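Local coordinates for galactose-binding like protein (PDB 7M1A) that binds calcium and, as a SusE-like protein with a galactose-binding-like domain, probably takes part in recognising or processing glycans, at residues D20-K25 against G44-T49; P55-F60 against R155-K160; A72-Q77 against F170-F175; M86-Y91 against Y166-T171. All coordinates share one frame; numbering follows the deposited sequence.

Contact 1 (D20-K25 against G44-T49); sequences DSYDGK and GLHTGT. With EDO (1,2-ethanediol), chain D; EDO (1,2-ethanediol), chain E.
S21 and K25 tie the loop 20-25 to the segment 44-49 by two backbone hydrogen bonds: S21 N donates to H46 O (2.9 Å) and K25 N to G44 O (3.1 Å). The loop closes on itself, G24 N bonding to S21 O. Side-chain hydrogen bonds grip the imidazole of H46. ND1 accepts G48 N at 2.8 Å, near the ring plane, which probably helps fix the ring, while NE2 is met in this crystal by O1 of a 1,2-ethanediol (chain E), probably from the crystallisation liquor. The aromatic contact is oblique. With CG anti to its backbone N (chi1 -163°), H46 offers one face to Y22, whose CD2 sits 3.6 Å above the ring centre while the planes incline at 47°. One water joins Y22 OH to T49 OG1. Steric fit completes the set: S21 OG lies 3.4 Å from G48 CA, where the backbone angles also call for glycine. The polar end of K25 turns to E27 and to E10 of the second subunit. This loop bonded along the edge of strand 45-46, with G44 CA about 5 Å from calcium, fits the jelly-roll sandwich of galactose-binding-like domains, here the C-terminal part of a longer protein.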
loop_
_atom_site.group_PDB
_atom_site.type_symbol
_atom_site.label_atom_id
_atom_site.label_comp_id
_atom_site.label_asym_id
_atom_site.label_seq_id
_atom_site.Cartn_x
_atom_site.Cartn_y
_atom_site.Cartn_z
ATOM N N ASP A 20 1.610 5.101 -7.877
ATOM C CA ASP A 20 0.244 4.812 -8.337
ATOM C C ASP A 20 -0.198 5.667 -9.527
ATOM O O ASP A 20 -1.396 5.763 -9.775
ATOM C CB ASP A 20 -0.742 4.866 -7.158
ATOM C CG ASP A 20 -0.380 3.840 -6.069
ATOM O OD1 ASP A 20 0.429 2.928 -6.229
ATOM O OD2 ASP A 20 -0.975 3.941 -5.022
ATOM N N SER A 21 0.766 6.172 -10.307
ATOM C CA SER A 21 0.395 6.899 -11.516
ATOM C C SER A 21 -0.101 5.878 -12.562
ATOM O O SER A 21 0.249 4.707 -12.551
ATOM C CB SER A 21 1.561 7.732 -12.010
ATOM O OG SER A 21 1.905 8.730 -11.062
ATOM N N TYR A 22 -0.932 6.345 -13.503
ATOM C CA TYR A 22 -1.395 5.505 -14.614
ATOM C C TYR A 22 -2.118 4.259 -14.127
ATOM O O TYR A 22 -1.938 3.150 -14.677
ATOM C CB TYR A 22 -0.285 5.164 -15.601
ATOM C CG TYR A 22 0.212 6.409 -16.257
ATOM C CD1 TYR A 22 -0.452 6.938 -17.349
ATOM C CD2 TYR A 22 1.352 7.034 -15.792
ATOM C CE1 TYR A 22 0.012 8.088 -17.957
ATOM C CE2 TYR A 22 1.846 8.169 -16.417
ATOM C CZ TYR A 22 1.167 8.712 -17.495
ATOM O OH TYR A 22 1.580 9.887 -18.072
ATOM N N ASP A 23 -2.871 4.443 -13.021
ATOM C CA ASP A 23 -3.621 3.301 -12.461
ATOM C C ASP A 23 -2.666 2.205 -11.976
ATOM O O ASP A 23 -3.060 1.041 -11.884
ATOM C CB ASP A 23 -4.612 2.685 -13.492
ATOM C CG ASP A 23 -5.715 3.632 -13.871
ATOM O OD1 ASP A 23 -6.158 4.395 -12.993
ATOM O OD2 ASP A 23 -6.167 3.530 -15.027
ATOM N N GLY A 24 -1.453 2.600 -11.599
ATOM C CA GLY A 24 -0.499 1.635 -11.059
ATOM C C GLY A 24 -0.747 1.338 -9.594
ATOM O O GLY A 24 -1.525 2.011 -8.934
ATOM N N LYS A 25 -0.080 0.288 -9.114
ATOM C CA LYS A 25 -0.151 -0.102 -7.707
ATOM C C LYS A 25 1.028 -1.016 -7.454
ATOM O O LYS A 25 1.472 -1.808 -8.290
ATOM C CB LYS A 25 -1.419 -0.960 -7.428
ATOM C CG LYS A 25 -1.733 -0.927 -5.941
ATOM C CD LYS A 25 -2.295 0.376 -5.429
ATOM C CE LYS A 25 -2.421 0.292 -3.886
ATOM N NZ LYS A 25 -1.152 -0.069 -3.141
ATOM N N GLY A 44 1.407 -2.604 -13.598
ATOM C CA GLY A 44 2.688 -2.412 -12.942
ATOM C C GLY A 44 2.588 -1.243 -11.971
ATOM O O GLY A 44 1.474 -0.851 -11.545
ATOM N N LEU A 45 3.742 -0.685 -11.588
ATOM C CA LEU A 45 3.778 0.503 -10.787
ATOM C C LEU A 45 4.406 1.611 -11.607
ATOM O O LEU A 45 5.115 1.357 -12.614
ATOM C CB LEU A 45 4.462 0.294 -9.425
ATOM C CG LEU A 45 5.982 0.029 -9.427
ATOM C CD1 LEU A 45 6.831 1.277 -9.693
ATOM C CD2 LEU A 45 6.394 -0.565 -8.064
ATOM N N HIS A 46 4.098 2.845 -11.201
ATOM C CA HIS A 46 4.588 3.976 -11.977
ATOM C C HIS A 46 4.619 5.222 -11.108
ATOM O O HIS A 46 3.599 5.570 -10.519
ATOM C CB HIS A 46 3.622 4.192 -13.170
ATOM C CG HIS A 46 4.193 5.021 -14.258
ATOM N ND1 HIS A 46 4.823 6.274 -14.053
ATOM C CD2 HIS A 46 4.188 4.774 -15.595
ATOM C CE1 HIS A 46 5.192 6.707 -15.266
ATOM N NE2 HIS A 46 4.822 5.807 -16.194
ATOM N N THR A 47 5.785 5.893 -10.972
ATOM C CA THR A 47 5.862 7.082 -10.117
ATOM C C THR A 47 5.450 8.371 -10.811
ATOM O O THR A 47 5.463 9.415 -10.144
ATOM C CB THR A 47 7.302 7.277 -9.613
ATOM O OG1 THR A 47 8.211 7.487 -10.698
ATOM C CG2 THR A 47 7.799 6.079 -8.817
ATOM N N GLY A 48 5.063 8.289 -12.113
ATOM C CA GLY A 48 4.675 9.499 -12.829
ATOM C C GLY A 48 5.850 10.087 -13.618
ATOM O O GLY A 48 6.870 9.435 -13.891
ATOM N N THR A 49 5.681 11.357 -14.008
ATOM C CA THR A 49 6.673 12.079 -14.817
ATOM C C THR A 49 6.980 13.432 -14.211
ATOM O O THR A 49 7.631 14.205 -14.868
ATOM C CB THR A 49 6.175 12.252 -16.255
ATOM O OG1 THR A 49 4.894 12.893 -16.275
ATOM C CG2 THR A 49 5.966 10.915 -16.939
HETATM C C1 EDO D . 1.123 1.446 -14.175
HETATM O O1 EDO D . -0.152 1.026 -14.628
HETATM C C2 EDO D . 2.019 1.060 -15.240
HETATM O O2 EDO D . 1.895 2.026 -16.260
HETATM C C1 EDO E . 5.017 8.191 -19.065
HETATM O O1 EDO E . 5.106 6.837 -18.699
HETATM C C2 EDO E . 4.576 8.343 -20.505
HETATM O O2 EDO E . 3.574 7.403 -20.588
HETATM O O HOH W 1 2.545 11.361 -16.129
#

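Contact 2 (P55-F60 against R155-K160); sequences PAVFTF and RIKCLK
R155 and T59 face each other as a non-hydrogen-bonded pair of two antiparallel strands, 56-60 and 155-158, in the larger sheet of what is consistent with a jelly-roll sandwich. The arginine is met along its length. Its CB lies 3.6 Å from F58 O, CG comes to 3.3 Å from T59 OG1, and CD to 3.8 Å from T59 OG1. The chain then bends about CG-CD (chi3 135°), which brings NE round to donate to T59 OG1 at 3.0 Å, almost straight (168° at the hydrogen) and near the guanidinium plane. CZ passes 3.8 Å from V57 CG1, which covers one face of the group toward its rim. At the tip NH2 forms a salt bridge with D16, which also bonds to T59 OG1; NH1 reaches G104 O, and W106 adds a cation-pi contact. A leucine here would probably leave D16 without its positive mate and T59 OG1 without the NE donor. F58 and I156 form a hydrogen-bonded pair, linked both ways between backbone N and O. Their side chains lie side by side on the other side of the sheet, pointing the same way, with F58 CZ 3.6 Å from I156 CB.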
loop_
_atom_site.group_PDB
_atom_site.type_symbol
_atom_site.label_atom_id
_atom_site.label_comp_id
_atom_site.label_asym_id
_atom_site.label_seq_id
_atom_site.Cartn_x
_atom_site.Cartn_y
_atom_site.Cartn_z
ATOM N N PRO A 55 16.571 10.334 -6.601
ATOM C CA PRO A 55 16.142 8.988 -7.023
ATOM C C PRO A 55 14.802 8.603 -6.403
ATOM O O PRO A 55 14.583 8.764 -5.178
ATOM C CB PRO A 55 17.280 8.108 -6.495
ATOM C CG PRO A 55 18.539 8.986 -6.631
ATOM C CD PRO A 55 18.007 10.388 -6.246
ATOM N N ALA A 56 13.916 7.990 -7.197
ATOM C CA ALA A 56 12.669 7.490 -6.626
ATOM C C ALA A 56 13.027 6.322 -5.721
ATOM O O ALA A 56 13.878 5.506 -6.016
ATOM C CB ALA A 56 11.733 6.978 -7.687
ATOM N N VAL A 57 12.300 6.219 -4.590
ATOM C CA VAL A 57 12.516 5.150 -3.614
ATOM C C VAL A 57 11.155 4.550 -3.244
ATOM O O VAL A 57 10.265 5.290 -2.916
ATOM C CB VAL A 57 13.292 5.660 -2.370
ATOM C CG1 VAL A 57 13.358 4.615 -1.263
ATOM C CG2 VAL A 57 14.631 6.231 -2.731
ATOM N N PHE A 58 11.071 3.209 -3.174
ATOM C CA PHE A 58 9.862 2.646 -2.560
ATOM C C PHE A 58 10.289 1.364 -1.829
ATOM O O PHE A 58 11.414 0.859 -1.976
ATOM C CB PHE A 58 8.765 2.421 -3.620
ATOM C CG PHE A 58 9.094 1.400 -4.661
ATOM C CD1 PHE A 58 8.927 0.038 -4.458
ATOM C CD2 PHE A 58 9.705 1.819 -5.857
ATOM C CE1 PHE A 58 9.289 -0.909 -5.409
ATOM C CE2 PHE A 58 10.089 0.879 -6.816
ATOM C CZ PHE A 58 9.935 -0.491 -6.592
ATOM N N THR A 59 9.374 0.906 -0.947
ATOM C CA THR A 59 9.722 -0.045 0.093
ATOM C C THR A 59 8.649 -1.141 0.131
ATOM O O THR A 59 7.441 -0.860 0.053
ATOM C CB THR A 59 9.729 0.682 1.432
ATOM O OG1 THR A 59 10.577 1.845 1.395
ATOM C CG2 THR A 59 10.207 -0.199 2.564
ATOM N N PHE A 60 9.051 -2.386 0.447
ATOM C CA PHE A 60 8.086 -3.477 0.617
ATOM C C PHE A 60 8.665 -4.561 1.512
ATOM O O PHE A 60 9.823 -4.516 1.876
ATOM C CB PHE A 60 7.573 -4.027 -0.717
ATOM C CG PHE A 60 8.612 -4.572 -1.642
ATOM C CD1 PHE A 60 9.350 -3.717 -2.456
ATOM C CD2 PHE A 60 8.889 -5.946 -1.742
ATOM C CE1 PHE A 60 10.254 -4.213 -3.422
ATOM C CE2 PHE A 60 9.842 -6.441 -2.674
ATOM C CZ PHE A 60 10.498 -5.583 -3.505
ATOM N N ARG A 155 14.102 -2.257 -0.400
ATOM C CA ARG A 155 13.891 -0.982 -1.064
ATOM C C ARG A 155 14.448 -1.066 -2.488
ATOM O O ARG A 155 15.524 -1.668 -2.734
ATOM C CB ARG A 155 14.495 0.213 -0.334
ATOM C CG ARG A 155 13.638 0.619 0.830
ATOM C CD ARG A 155 14.401 1.663 1.650
ATOM N NE ARG A 155 13.359 2.702 1.904
ATOM C CZ ARG A 155 13.656 3.855 2.471
ATOM N NH1 ARG A 155 14.900 4.114 2.899
ATOM N NH2 ARG A 155 12.752 4.823 2.593
ATOM N N ILE A 156 13.751 -0.394 -3.407
ATOM C CA ILE A 156 14.319 -0.169 -4.745
ATOM C C ILE A 156 14.500 1.336 -4.933
ATOM O O ILE A 156 13.640 2.140 -4.579
ATOM C CB ILE A 156 13.454 -0.821 -5.822
ATOM C CG1 ILE A 156 13.644 -2.364 -5.698
ATOM C CG2 ILE A 156 13.822 -0.346 -7.233
ATOM C CD1 ILE A 156 12.769 -3.191 -6.611
ATOM N N LYS A 157 15.733 1.722 -5.352
ATOM C CA LYS A 157 16.083 3.114 -5.641
ATOM C C LYS A 157 16.382 3.259 -7.146
ATOM O O LYS A 157 17.242 2.556 -7.663
ATOM C CB LYS A 157 17.284 3.488 -4.770
ATOM C CG LYS A 157 17.807 4.921 -4.942
ATOM C CD LYS A 157 19.193 5.148 -4.192
ATOM C CE LYS A 157 19.483 6.629 -4.135
ATOM N NZ LYS A 157 20.734 6.961 -3.405
ATOM N N CYS A 158 15.686 4.197 -7.823
ATOM C CA CYS A 158 15.908 4.422 -9.251
ATOM C C CYS A 158 16.874 5.594 -9.424
ATOM O O CYS A 158 16.472 6.765 -9.263
ATOM C CB CYS A 158 14.579 4.681 -9.963
ATOM S SG CYS A 158 14.935 4.643 -11.742
ATOM N N LEU A 159 18.159 5.284 -9.721
ATOM C CA LEU A 159 19.137 6.349 -9.925
ATOM C C LEU A 159 18.925 7.075 -11.252
ATOM O O LEU A 159 19.161 8.277 -11.345
ATOM C CB LEU A 159 20.545 5.791 -9.930
ATOM C CG LEU A 159 20.967 5.002 -8.703
ATOM C CD1 LEU A 159 22.338 4.332 -8.930
ATOM C CD2 LEU A 159 21.044 5.903 -7.477
ATOM N N LYS A 160 18.503 6.348 -12.301
ATOM C CA LYS A 160 18.287 6.947 -13.612
ATOM C C LYS A 160 17.408 6.031 -14.420
ATOM O O LYS A 160 17.660 4.802 -14.418
ATOM C CB LYS A 160 19.636 7.222 -14.332
ATOM C CG LYS A 160 19.602 8.057 -15.617
ATOM C CD LYS A 160 20.997 8.117 -16.282
ATOM C CE LYS A 160 21.895 9.184 -15.668
ATOM N NZ LYS A 160 21.137 10.407 -15.277
#

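Contact 3 (A72-Q77 against F170-F175); sequences ALWAIQ and FTELTF. With CA (calcium ion), chain F.
T171 and E172 lie together opposite W74, a classic beta bulge in strand 169-176 where it pairs antiparallel with strand 72-74 of the smaller sheet, and the bulge supplies two of the calcium ligands. Both polar backbone groups of W74 are used, N donating to E172 O and O accepting T171 N. The metal receives T171 O and E172 OE1, each at 2.3 Å, together with a water; Y28 O, N31 OD1 and R33 O complete its shell. The second carboxylate oxygen, E172 OE2, is held by K5 and by G32 N, which probably steadies the carboxylate. On the other side of the strands L73 meets F170 at about a right angle. Its CD1 stands 3.7 Å from the ring centroid, 16° off the normal, a CH-pi contact over the face, and CG comes to 3.6 Å from F170 CD2. An alanine at F170 would probably leave a gap beside L73, the leucine methyl losing the ring face it rests on. T171 CG2, in turn, packs 3.3 Å from A75 O. The W74 indole presents its edge to the strand: E172 O lies near the plane of the ring, 3.5 Å from W74 CE3.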
loop_
_atom_site.group_PDB
_atom_site.type_symbol
_atom_site.label_atom_id
_atom_site.label_comp_id
_atom_site.label_asym_id
_atom_site.label_seq_id
_atom_site.Cartn_x
_atom_site.Cartn_y
_atom_site.Cartn_z
ATOM N N ALA A 72 15.117 -10.709 -10.234
ATOM C CA ALA A 72 14.824 -10.353 -11.624
ATOM C C ALA A 72 13.817 -9.224 -11.659
ATOM O O ALA A 72 12.961 -9.127 -10.772
ATOM C CB ALA A 72 14.374 -11.576 -12.448
ATOM N N LEU A 73 13.792 -8.434 -12.727
ATOM C CA LEU A 73 12.891 -7.323 -12.883
ATOM C C LEU A 73 12.575 -7.188 -14.367
ATOM O O LEU A 73 13.510 -7.204 -15.186
ATOM C CB LEU A 73 13.450 -6.034 -12.296
ATOM C CG LEU A 73 12.549 -4.769 -12.354
ATOM C CD1 LEU A 73 12.792 -3.890 -11.107
ATOM C CD2 LEU A 73 12.755 -3.962 -13.660
ATOM N N TRP A 74 11.297 -6.938 -14.686
ATOM C CA TRP A 74 10.842 -6.770 -16.073
ATOM C C TRP A 74 10.247 -5.369 -16.236
ATOM O O TRP A 74 9.338 -4.996 -15.508
ATOM C CB TRP A 74 9.735 -7.811 -16.455
ATOM C CG TRP A 74 10.312 -9.188 -16.536
ATOM C CD1 TRP A 74 10.674 -9.821 -17.687
ATOM C CD2 TRP A 74 10.631 -10.120 -15.450
ATOM N NE1 TRP A 74 11.149 -11.085 -17.402
ATOM C CE2 TRP A 74 11.102 -11.314 -16.034
ATOM C CE3 TRP A 74 10.413 -10.169 -14.077
ATOM C CZ2 TRP A 74 11.458 -12.458 -15.330
ATOM C CZ3 TRP A 74 10.749 -11.286 -13.328
ATOM C CH2 TRP A 74 11.304 -12.423 -13.954
ATOM N N ALA A 75 10.618 -4.711 -17.309
ATOM C CA ALA A 75 9.978 -3.522 -17.836
ATOM C C ALA A 75 8.587 -3.873 -18.406
ATOM O O ALA A 75 8.313 -5.017 -18.801
ATOM C CB ALA A 75 10.865 -2.875 -18.907
ATOM N N ILE A 76 7.707 -2.861 -18.435
ATOM C CA ILE A 76 6.392 -3.065 -19.061
ATOM C C ILE A 76 6.655 -3.469 -20.535
ATOM O O ILE A 76 7.559 -2.947 -21.214
ATOM C CB ILE A 76 5.585 -1.750 -18.955
ATOM C CG1 ILE A 76 5.263 -1.439 -17.472
ATOM C CG2 ILE A 76 4.307 -1.763 -19.835
ATOM C CD1 ILE A 76 4.802 0.008 -17.251
ATOM N N GLN A 77 5.972 -4.532 -20.975
ATOM C CA GLN A 77 6.429 -5.328 -22.146
ATOM C C GLN A 77 5.934 -4.843 -23.524
ATOM O O GLN A 77 5.217 -5.544 -24.284
ATOM C CB GLN A 77 6.015 -6.787 -21.900
ATOM C CG GLN A 77 6.700 -7.457 -20.690
ATOM C CD GLN A 77 8.150 -7.816 -20.958
ATOM O OE1 GLN A 77 9.154 -7.301 -20.341
ATOM N NE2 GLN A 77 8.278 -8.789 -21.826
ATOM N N PHE A 170 7.596 -0.218 -14.026
ATOM C CA PHE A 170 7.931 -1.568 -14.453
ATOM C C PHE A 170 6.754 -2.492 -14.123
ATOM O O PHE A 170 5.811 -2.044 -13.412
ATOM C CB PHE A 170 9.255 -2.116 -13.903
ATOM C CG PHE A 170 9.267 -2.350 -12.429
ATOM C CD1 PHE A 170 9.423 -1.255 -11.543
ATOM C CD2 PHE A 170 9.168 -3.617 -11.895
ATOM C CE1 PHE A 170 9.489 -1.452 -10.159
ATOM C CE2 PHE A 170 9.222 -3.810 -10.493
ATOM C CZ PHE A 170 9.353 -2.717 -9.656
ATOM N N THR A 171 6.779 -3.757 -14.630
ATOM C CA THR A 171 5.618 -4.627 -14.519
ATOM C C THR A 171 5.769 -5.727 -13.454
ATOM O O THR A 171 4.695 -6.168 -12.928
ATOM C CB THR A 171 5.213 -5.247 -15.864
ATOM O OG1 THR A 171 4.041 -6.052 -15.677
ATOM C CG2 THR A 171 6.277 -6.158 -16.470
ATOM N N GLU A 172 6.966 -6.267 -13.166
ATOM C CA GLU A 172 7.060 -7.422 -12.273
ATOM C C GLU A 172 8.488 -7.509 -11.758
ATOM O O GLU A 172 9.436 -7.166 -12.496
ATOM C CB GLU A 172 6.716 -8.747 -13.005
ATOM C CG GLU A 172 6.537 -9.970 -12.107
ATOM C CD GLU A 172 5.333 -9.917 -11.159
ATOM O OE1 GLU A 172 4.464 -9.037 -11.306
ATOM O OE2 GLU A 172 5.226 -10.826 -10.332
ATOM N N LEU A 173 8.641 -8.013 -10.527
ATOM C CA LEU A 173 9.947 -8.438 -10.044
ATOM C C LEU A 173 9.790 -9.815 -9.435
ATOM O O LEU A 173 8.658 -10.243 -9.142
ATOM C CB LEU A 173 10.592 -7.392 -9.110
ATOM C CG LEU A 173 9.724 -6.792 -8.011
ATOM C CD1 LEU A 173 9.412 -7.864 -6.977
ATOM C CD2 LEU A 173 10.467 -5.605 -7.402
ATOM N N THR A 174 10.919 -10.532 -9.259
ATOM C CA THR A 174 10.878 -11.839 -8.627
ATOM C C THR A 174 12.129 -11.955 -7.759
ATOM O O THR A 174 13.219 -11.558 -8.184
ATOM C CB THR A 174 10.876 -12.965 -9.675
ATOM O OG1 THR A 174 9.703 -12.746 -10.498
ATOM C CG2 THR A 174 10.765 -14.344 -9.060
ATOM N N PHE A 175 11.963 -12.560 -6.569
ATOM C CA PHE A 175 13.095 -12.946 -5.735
ATOM C C PHE A 175 13.116 -14.477 -5.595
ATOM O O PHE A 175 12.076 -15.134 -5.516
ATOM C CB PHE A 175 13.034 -12.410 -4.306
ATOM C CG PHE A 175 13.230 -10.924 -4.231
ATOM C CD1 PHE A 175 12.204 -9.990 -4.509
ATOM C CD2 PHE A 175 14.487 -10.436 -3.959
ATOM C CE1 PHE A 175 12.461 -8.619 -4.478
ATOM C CE2 PHE A 175 14.727 -9.057 -3.935
ATOM C CZ PHE A 175 13.721 -8.120 -4.181
HETATM CA CA CA F . 3.073 -7.773 -12.642
HETATM O O HOH W 2 1.397 -7.058 -14.126
#

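Contact 4 (M86-Y91 against Y166-T171); sequences MSPRRY and YNICFT. With CA (calcium ion), chain F.
C169 holds SG between its own backbone N and carbonyl carbon (chi1 61°), which sets the sulfur against M86, while I168 sends CG1 anti to its backbone N (chi1 -175°) and on toward P88. The two segments join the sheets of a fold consistent with a jelly-roll sandwich: 86-91 leads into strand 88-96 of the larger sheet, and 166-171 into strand 169-176 of the smaller one. A single direct hydrogen bond links them, C169 N to M86 O at 3.0 Å, with the donor well above the carbonyl plane (56° out of it). The same oxygen also receives the CA-H of I168, at 3.3 Å between I168 CA and M86 O. Around this bond the side chains are mostly apolar. C169 SG lies 3.8 Å from M86 CB. The selenomethionine M86 bends beyond CG and runs beside N167 in the same direction, its SE 4.1 Å from N167 CB; the amide of N167 is engaged by T47 and G50. P88 and I168 meet at a slant, P88 CB resting 3.8 Å from I168 CD1. Further along, P88 CD touches C169 O at 3.3 Å. S87 OG bonds outside the segments to H81 O, and a water bridges the two segments, donating to S87 OG and to C169 O at 2.8 Å each.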
loop_
_atom_site.group_PDB
_atom_site.type_symbol
_atom_site.label_atom_id
_atom_site.label_comp_id
_atom_site.label_asym_id
_atom_site.label_seq_id
_atom_site.Cartn_x
_atom_site.Cartn_y
_atom_site.Cartn_z
HETATM N N MSE A 86 9.784 5.670 -18.578
HETATM C CA MSE A 86 10.333 5.790 -17.237
HETATM C C MSE A 86 10.889 4.430 -16.776
HETATM O O MSE A 86 11.080 4.193 -15.566
HETATM C CB MSE A 86 9.338 6.340 -16.217
HETATM C CG MSE A 86 8.637 7.608 -16.650
HETATM SE SE MSE A 86 9.818 9.080 -17.166
HETATM C CE MSE A 86 9.095 9.408 -18.952
ATOM N N SER A 87 11.143 3.508 -17.703
ATOM C CA SER A 87 11.706 2.221 -17.346
ATOM C C SER A 87 13.081 2.420 -16.718
ATOM O O SER A 87 13.895 3.262 -17.135
ATOM C CB SER A 87 11.828 1.385 -18.574
ATOM O OG SER A 87 10.530 1.141 -19.136
ATOM N N PRO A 88 13.429 1.631 -15.684
ATOM C CA PRO A 88 14.704 1.897 -14.972
ATOM C C PRO A 88 15.906 1.515 -15.836
ATOM O O PRO A 88 15.898 0.530 -16.609
ATOM C CB PRO A 88 14.558 0.987 -13.720
ATOM C CG PRO A 88 13.659 -0.147 -14.199
ATOM C CD PRO A 88 12.646 0.506 -15.121
ATOM N N ARG A 89 16.970 2.330 -15.694
ATOM C CA ARG A 89 18.233 2.026 -16.396
ATOM C C ARG A 89 19.336 1.738 -15.378
ATOM O O ARG A 89 20.026 0.725 -15.492
ATOM C CB ARG A 89 18.626 3.178 -17.333
ATOM C CG ARG A 89 19.921 2.902 -18.075
ATOM C CD ARG A 89 20.191 3.991 -19.108
ATOM N NE ARG A 89 21.396 3.676 -19.884
ATOM C CZ ARG A 89 21.889 4.473 -20.829
ATOM N NH1 ARG A 89 21.303 5.645 -21.053
ATOM N NH2 ARG A 89 22.900 4.063 -21.585
ATOM N N ARG A 90 19.532 2.612 -14.371
ATOM C CA ARG A 90 20.443 2.300 -13.271
ATOM C C ARG A 90 19.669 2.367 -11.960
ATOM O O ARG A 90 18.939 3.338 -11.749
ATOM C CB ARG A 90 21.526 3.379 -13.199
ATOM C CG ARG A 90 22.563 3.211 -14.311
ATOM C CD ARG A 90 23.575 2.117 -13.949
ATOM N NE ARG A 90 24.347 2.509 -12.758
ATOM C CZ ARG A 90 24.295 2.088 -11.455
ATOM N NH1 ARG A 90 23.473 1.131 -10.983
ATOM N NH2 ARG A 90 25.099 2.709 -10.604
ATOM N N TYR A 91 19.734 1.286 -11.187
ATOM C CA TYR A 91 18.894 1.222 -9.993
ATOM C C TYR A 91 19.547 0.290 -8.995
ATOM O O TYR A 91 20.517 -0.380 -9.324
ATOM C CB TYR A 91 17.449 0.767 -10.341
ATOM C CG TYR A 91 17.292 -0.573 -11.031
ATOM C CD1 TYR A 91 17.549 -0.740 -12.399
ATOM C CD2 TYR A 91 16.845 -1.669 -10.298
ATOM C CE1 TYR A 91 17.326 -1.976 -13.003
ATOM C CE2 TYR A 91 16.621 -2.900 -10.915
ATOM C CZ TYR A 91 16.858 -3.056 -12.273
ATOM O OH TYR A 91 16.635 -4.268 -12.879
ATOM N N TYR A 166 14.496 10.539 -12.595
ATOM C CA TYR A 166 14.493 9.723 -11.377
ATOM C C TYR A 166 13.221 8.855 -11.268
ATOM O O TYR A 166 13.162 8.037 -10.356
ATOM C CB TYR A 166 14.587 10.604 -10.120
ATOM C CG TYR A 166 15.903 11.290 -9.911
ATOM C CD1 TYR A 166 17.114 10.621 -10.022
ATOM C CD2 TYR A 166 15.949 12.673 -9.770
ATOM C CE1 TYR A 166 18.352 11.271 -9.819
ATOM C CE2 TYR A 166 17.161 13.335 -9.595
ATOM C CZ TYR A 166 18.365 12.639 -9.651
ATOM O OH TYR A 166 19.559 13.281 -9.450
ATOM N N ASN A 167 12.217 9.045 -12.164
ATOM C CA ASN A 167 10.992 8.258 -12.114
ATOM C C ASN A 167 11.272 6.788 -12.384
ATOM O O ASN A 167 12.265 6.422 -12.978
ATOM C CB ASN A 167 9.937 8.905 -13.027
ATOM C CG ASN A 167 9.433 10.184 -12.404
ATOM O OD1 ASN A 167 8.726 10.139 -11.375
ATOM N ND2 ASN A 167 9.745 11.324 -13.000
ATOM N N ILE A 168 10.302 5.954 -12.022
ATOM C CA ILE A 168 10.409 4.550 -12.378
ATOM C C ILE A 168 9.028 3.960 -12.685
ATOM O O ILE A 168 8.035 4.231 -11.999
ATOM C CB ILE A 168 11.152 3.725 -11.278
ATOM C CG1 ILE A 168 11.378 2.262 -11.683
ATOM C CG2 ILE A 168 10.415 3.847 -9.935
ATOM C CD1 ILE A 168 12.282 1.503 -10.754
ATOM N N CYS A 169 8.962 3.069 -13.699
ATOM C CA CYS A 169 7.791 2.221 -13.903
ATOM C C CYS A 169 8.324 0.839 -14.359
ATOM O O CYS A 169 9.323 0.745 -15.073
ATOM C CB CYS A 169 6.851 2.824 -14.957
ATOM S SG CYS A 169 7.521 3.051 -16.624
ATOM N N PHE A 170 7.596 -0.218 -14.026
ATOM C CA PHE A 170 7.931 -1.568 -14.453
ATOM C C PHE A 170 6.754 -2.492 -14.123
ATOM O O PHE A 170 5.811 -2.044 -13.412
ATOM C CB PHE A 170 9.255 -2.116 -13.903
ATOM C CG PHE A 170 9.267 -2.350 -12.429
ATOM C CD1 PHE A 170 9.423 -1.255 -11.543
ATOM C CD2 PHE A 170 9.168 -3.617 -11.895
ATOM C CE1 PHE A 170 9.489 -1.452 -10.159
ATOM C CE2 PHE A 170 9.222 -3.810 -10.493
ATOM C CZ PHE A 170 9.353 -2.717 -9.656
ATOM N N THR A 171 6.779 -3.757 -14.630
ATOM C CA THR A 171 5.618 -4.627 -14.519
ATOM C C THR A 171 5.769 -5.727 -13.454
ATOM O O THR A 171 4.695 -6.168 -12.928
ATOM C CB THR A 171 5.213 -5.247 -15.864
ATOM O OG1 THR A 171 4.041 -6.052 -15.677
ATOM C CG2 THR A 171 6.277 -6.158 -16.470
HETATM CA CA CA F . 3.073 -7.773 -12.642
HETATM O O HOH W 3 8.779 -0.309 -17.585
HETATM O O HOH W 2 1.397 -7.058 -14.126
#

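How the contacts relate
The four contacts show how two sheets pack on an apolar core with a calcium site near one end of the shared strand. Contact 3 supplies two calcium ligands and shares F170 and T171 with contact 4, which continues the same strand away from the metal. Contact 1 adds the neighbouring strand of that sheet, L45 N lying 3.1 Å from F170 O. Contact 2 belongs to the opposing sheet and meets contact 3 across the core, with I156 CD1 3.4 Å from L173 CD2 and F58 CZ 3.7 Å from F170 CE1. The F58 side chain is about 12 Å from the calcium. Contact 4 also touches contact 2, K160 O being 2.9 Å from both R89 N and R90 N.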